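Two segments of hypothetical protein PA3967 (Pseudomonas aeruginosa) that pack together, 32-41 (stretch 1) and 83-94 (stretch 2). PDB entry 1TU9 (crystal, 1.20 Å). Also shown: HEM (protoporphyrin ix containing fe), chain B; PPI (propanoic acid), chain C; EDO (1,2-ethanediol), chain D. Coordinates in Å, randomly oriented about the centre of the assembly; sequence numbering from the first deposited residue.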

# COMPACT_ATOMS: atom_id res chain seq x y z
N ALA A 32 -6.13 -12.42 4.20
CA ALA A 32 -6.85 -12.95 5.35
C ALA A 32 -7.93 -12.00 5.85
O ALA A 32 -8.87 -12.43 6.51
N SER A 33 -7.79 -10.72 5.54
CA SER A 33 -8.67 -9.70 6.11
C SER A 33 -10.11 -9.72 5.61
O SER A 33 -10.99 -9.24 6.30
N SER A 34 -10.36 -10.28 4.43
CA SER A 34 -11.71 -10.29 3.87
C SER A 34 -11.82 -11.23 2.69
O SER A 34 -10.91 -11.29 1.86
N PRO A 35 -12.96 -11.92 2.57
CA PRO A 35 -13.20 -12.72 1.36
C PRO A 35 -13.21 -11.87 0.10
O PRO A 35 -12.94 -12.39 -0.97
N GLN A 36 -13.53 -10.59 0.21
CA GLN A 36 -13.51 -9.72 -0.96
C GLN A 36 -12.11 -9.58 -1.54
O GLN A 36 -11.94 -9.49 -2.76
N ILE A 37 -11.10 -9.54 -0.68
CA ILE A 37 -9.72 -9.43 -1.12
C ILE A 37 -9.28 -10.74 -1.77
O ILE A 37 -8.68 -10.73 -2.83
N ARG A 38 -9.59 -11.85 -1.13
CA ARG A 38 -9.28 -13.15 -1.71
C ARG A 38 -9.91 -13.32 -3.10
O ARG A 38 -9.27 -13.81 -4.02
N ALA A 39 -11.16 -12.88 -3.26
CA ALA A 39 -11.83 -13.00 -4.56
C ALA A 39 -11.15 -12.16 -5.62
O ALA A 39 -11.01 -12.59 -6.77
N LYS A 40 -10.70 -10.98 -5.25
CA LYS A 40 -10.06 -10.10 -6.22
C LYS A 40 -8.75 -10.68 -6.75
O LYS A 40 -8.41 -10.47 -7.91
N PHE A 41 -8.01 -11.39 -5.88
CA PHE A 41 -6.68 -11.90 -6.22
C PHE A 41 -6.65 -13.38 -6.59
O PHE A 41 -5.59 -13.96 -6.76
N ALA A 83 -12.71 -0.21 -14.00
CA ALA A 83 -11.55 -1.04 -14.30
C ALA A 83 -11.47 -2.16 -13.25
O ALA A 83 -12.34 -3.03 -13.24
N LEU A 84 -10.50 -2.15 -12.35
CA LEU A 84 -10.37 -3.27 -11.41
C LEU A 84 -11.54 -3.34 -10.43
O LEU A 84 -11.88 -4.41 -9.92
N ASP A 85 -12.15 -2.19 -10.16
CA ASP A 85 -13.33 -2.05 -9.30
C ASP A 85 -13.00 -2.40 -7.85
O ASP A 85 -13.49 -3.38 -7.29
N ILE A 86 -12.22 -1.52 -7.23
CA ILE A 86 -11.77 -1.69 -5.85
C ILE A 86 -12.51 -0.66 -4.99
O ILE A 86 -12.23 0.53 -5.06
N ARG A 87 -13.46 -1.13 -4.20
CA ARG A 87 -14.28 -0.25 -3.38
C ARG A 87 -13.41 0.47 -2.34
O ARG A 87 -12.47 -0.12 -1.80
N PRO A 88 -13.71 1.75 -2.09
CA PRO A 88 -12.90 2.53 -1.15
C PRO A 88 -12.67 1.87 0.22
O PRO A 88 -11.58 2.02 0.76
N GLU A 89 -13.63 1.12 0.73
CA GLU A 89 -13.47 0.48 2.04
C GLU A 89 -12.28 -0.49 2.09
O GLU A 89 -11.70 -0.72 3.15
N LEU A 90 -11.91 -1.05 0.95
CA LEU A 90 -10.85 -2.05 0.93
C LEU A 90 -9.47 -1.46 1.22
O LEU A 90 -8.57 -2.19 1.65
N TYR A 91 -9.29 -0.17 1.01
CA TYR A 91 -8.00 0.46 1.29
C TYR A 91 -7.68 0.50 2.78
O TYR A 91 -6.50 0.50 3.16
N ASP A 92 -8.69 0.52 3.63
CA ASP A 92 -8.43 0.48 5.06
C ASP A 92 -7.83 -0.88 5.43
O ASP A 92 -6.95 -0.96 6.29
N LEU A 93 -8.29 -1.94 4.78
CA LEU A 93 -7.74 -3.27 4.99
C LEU A 93 -6.32 -3.39 4.44
O LEU A 93 -5.46 -4.03 5.06
N TRP A 94 -6.06 -2.75 3.31
CA TRP A 94 -4.72 -2.69 2.73
C TRP A 94 -3.77 -2.01 3.71
O TRP A 94 -2.68 -2.52 4.00

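Lys40, Leu90 and Leu93 account for about half of this contact, in which two helices cross almost at right angles. Lys40 points toward stretch 2 with chi1 and chi2 both m and the outer torsions t, so its long chain first bends and then extends. The aliphatic part lies against Ile86, Lys40 CD being 3.8 Å from Ile86 CD1, while the ammonium reaches the backbone carbonyls of the loop: Lys40 NZ donates to Leu84 O and to Asp85 O, each at 2.9 Å. A water 2.8 Å from Lys40 NZ accepts a third bond and donates a weak one to Asp85 OD2 at 3.3 Å. Lysine suits such a place, being apolar along its length and a triple donor at its tip.

Leu90, buried and in the mt rotamer, sends CD2 to within 3.8 Å of Ile37 CD1. Ile37 (mm) starts sideways, but its end turns inward, and its CD1 also lies 3.7 Å from HEM CBC, so one branched side chain serves both helix packing and the haem pocket. Leu93, also mt, lies at the Ser33 end; its CB is 3.6 Å from Ser33 OG and its CD1 3.7 Å from Ser34 CB. Leucine's apolar, branched end suits contact with Ile37, whose CG1 lies 4.4 Å from Leu93 CD1. Both serines are small, and the CA atoms of Ser33 and Leu93 lie 6.6 Å apart; Ser34 OG meanwhile caps its helix by accepting from Gln36 N at 3.0 Å.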

# COMPACT_ATOMS: atom_id res chain seq x y z
CB ALA A 32 -5.88 -13.26 6.47
CB SER A 33 -8.07 -8.31 5.90
OG SER A 33 -8.16 -7.88 4.56
CB SER A 34 -12.09 -8.89 3.39
OG SER A 34 -13.29 -8.92 2.64
CB PRO A 35 -14.59 -13.33 1.61
CG PRO A 35 -15.22 -12.45 2.57
CD PRO A 35 -14.12 -11.97 3.48
CB GLN A 36 -14.04 -8.34 -0.63
CG GLN A 36 -15.52 -8.29 -0.29
CD GLN A 36 -15.99 -6.89 0.02
OE1 GLN A 36 -15.80 -5.97 -0.78
NE2 GLN A 36 -16.58 -6.71 1.20
CB ILE A 37 -8.77 -9.08 0.05
CG1 ILE A 37 -9.23 -7.84 0.80
CG2 ILE A 37 -7.35 -8.88 -0.47
CD1 ILE A 37 -9.43 -6.65 -0.04
CB ARG A 38 -9.73 -14.27 -0.79
CG ARG A 38 -8.95 -14.27 0.48
CD ARG A 38 -9.22 -15.43 1.40
NE ARG A 38 -10.57 -15.48 1.97
CZ ARG A 38 -10.95 -14.88 3.10
NH1 ARG A 38 -10.13 -14.10 3.78
NH2 ARG A 38 -12.18 -15.06 3.54
CB ALA A 39 -13.30 -12.61 -4.43
CB LYS A 40 -9.82 -8.72 -5.62
CG LYS A 40 -11.03 -7.83 -5.55
CD LYS A 40 -11.46 -7.30 -6.91
CE LYS A 40 -12.73 -6.49 -6.78
NZ LYS A 40 -13.31 -6.16 -8.10
CB PHE A 41 -5.71 -11.63 -5.06
CG PHE A 41 -5.31 -10.20 -4.92
CD1 PHE A 41 -5.74 -9.44 -3.85
CD2 PHE A 41 -4.51 -9.60 -5.88
CE1 PHE A 41 -5.36 -8.10 -3.74
CE2 PHE A 41 -4.14 -8.28 -5.77
CZ PHE A 41 -4.56 -7.52 -4.69
CB ALA A 83 -10.29 -0.19 -14.37
CB LEU A 84 -9.05 -3.20 -10.63
CG LEU A 84 -7.79 -3.55 -11.44
CD1 LEU A 84 -6.54 -3.14 -10.70
CD2 LEU A 84 -7.75 -5.03 -11.76
CB ASP A 85 -14.52 -2.86 -9.85
CG ASP A 85 -15.81 -2.55 -9.15
OD1 ASP A 85 -15.86 -1.61 -8.33
OD2 ASP A 85 -16.85 -3.21 -9.38
CB ILE A 86 -10.24 -1.49 -5.74
CG1 ILE A 86 -9.50 -2.42 -6.71
CG2 ILE A 86 -9.80 -1.67 -4.29
CD1 ILE A 86 -9.87 -3.88 -6.63
CB ARG A 87 -15.39 -1.04 -2.68
CG ARG A 87 -16.48 -1.45 -3.64
CD ARG A 87 -17.50 -2.42 -3.08
NE ARG A 87 -18.20 -3.09 -4.17
CZ ARG A 87 -19.03 -4.13 -4.02
NH1 ARG A 87 -19.27 -4.64 -2.81
NH2 ARG A 87 -19.61 -4.66 -5.08
CB PRO A 88 -13.70 3.83 -1.01
CG PRO A 88 -14.32 3.98 -2.36
CD PRO A 88 -14.75 2.58 -2.74
CB GLU A 89 -14.76 -0.27 2.44
CG GLU A 89 -15.88 0.60 2.98
CD GLU A 89 -17.12 -0.21 3.36
OE1 GLU A 89 -16.96 -1.30 3.95
OE2 GLU A 89 -18.25 0.25 3.09
CB LEU A 90 -10.86 -2.83 -0.39
CG LEU A 90 -12.18 -3.58 -0.66
CD1 LEU A 90 -12.07 -4.36 -1.95
CD2 LEU A 90 -12.57 -4.50 0.50
CB TYR A 91 -7.91 1.87 0.67
CG TYR A 91 -7.93 1.81 -0.82
CD1 TYR A 91 -9.13 1.85 -1.50
CD2 TYR A 91 -6.77 1.67 -1.54
CE1 TYR A 91 -9.17 1.76 -2.87
CE2 TYR A 91 -6.79 1.57 -2.91
CZ TYR A 91 -8.00 1.61 -3.58
OH TYR A 91 -8.02 1.50 -4.95
CB ASP A 92 -9.73 0.71 5.85
CG ASP A 92 -10.43 2.01 5.46
OD1 ASP A 92 -9.80 2.91 4.88
OD2 ASP A 92 -11.63 2.21 5.72
CB LEU A 93 -8.64 -4.33 4.35
CG LEU A 93 -10.08 -4.39 4.86
CD1 LEU A 93 -10.84 -5.44 4.08
CD2 LEU A 93 -10.14 -4.65 6.35
CB TRP A 94 -4.80 -1.92 1.41
CG TRP A 94 -3.52 -1.82 0.63
CD1 TRP A 94 -3.13 -2.64 -0.39
CD2 TRP A 94 -2.49 -0.84 0.76
NE1 TRP A 94 -1.90 -2.24 -0.88
CE2 TRP A 94 -1.48 -1.14 -0.18
CE3 TRP A 94 -2.29 0.26 1.60
CZ2 TRP A 94 -0.32 -0.38 -0.31
CZ3 TRP A 94 -1.13 1.02 1.46
CH2 TRP A 94 -0.17 0.69 0.52
CHA HEM B . -3.14 -4.25 -9.43
CHB HEM B . -0.96 -0.98 -6.43
CHC HEM B . -4.76 -1.16 -3.59
CHD HEM B . -6.48 -4.99 -5.97
C1A HEM B . -2.28 -3.29 -8.89
C2A HEM B . -1.07 -2.77 -9.52
C3A HEM B . -0.47 -1.89 -8.72
C4A HEM B . -1.25 -1.79 -7.51
CMA HEM B . 0.83 -1.12 -9.02
CAA HEM B . -0.58 -3.16 -10.92
CBA HEM B . -0.80 -1.98 -11.88
CGA HEM B . -2.16 -1.33 -11.74
O1A HEM B . -3.18 -1.97 -12.08
O2A HEM B . -2.25 -0.15 -11.29
C1B HEM B . -1.80 -0.70 -5.40
C2B HEM B . -1.61 0.25 -4.31
C3B HEM B . -2.68 0.20 -3.52
C4B HEM B . -3.56 -0.80 -4.11
CMB HEM B . -0.35 1.13 -4.10
CAB HEM B . -2.93 1.00 -2.21
CBB HEM B . -2.62 2.30 -2.09
C1C HEM B . -5.49 -2.26 -3.96
C2C HEM B . -6.56 -2.78 -3.17
C3C HEM B . -7.03 -3.86 -3.79
C4C HEM B . -6.28 -4.03 -5.01
CMC HEM B . -7.03 -2.16 -1.86
CAC HEM B . -8.21 -4.70 -3.28
CBC HEM B . -8.29 -6.01 -3.50
C1D HEM B . -5.78 -5.14 -7.13
C2D HEM B . -6.06 -6.16 -8.09
C3D HEM B . -5.04 -5.97 -9.18
C4D HEM B . -4.21 -4.85 -8.77
CMD HEM B . -7.16 -7.22 -8.01
CAD HEM B . -4.93 -6.88 -10.41
CBD HEM B . -4.28 -8.21 -9.99
CGD HEM B . -4.25 -9.20 -11.14
O1D HEM B . -5.34 -9.69 -11.54
O2D HEM B . -3.15 -9.49 -11.68
NA HEM B . -2.33 -2.66 -7.67
NB HEM B . -3.01 -1.32 -5.25
NC HEM B . -5.32 -3.04 -5.09
ND HEM B . -4.70 -4.39 -7.55
FE HEM B . -3.85 -2.86 -6.52
C1 PPI C . -2.35 -4.73 -5.02
C2 PPI C . -2.62 -4.07 -3.72
C3 PPI C . -1.98 -4.90 -2.69
O1 PPI C . -2.78 -4.31 -6.05
O2 PPI C . -1.63 -5.86 -5.05
C1 EDO D . -8.69 -10.25 -12.43
O1 EDO D . -8.51 -11.57 -11.97
C2 EDO D . -8.61 -9.25 -11.29
O2 EDO D . -9.67 -9.40 -10.35
O HOH W 1 -15.95 -5.57 -7.25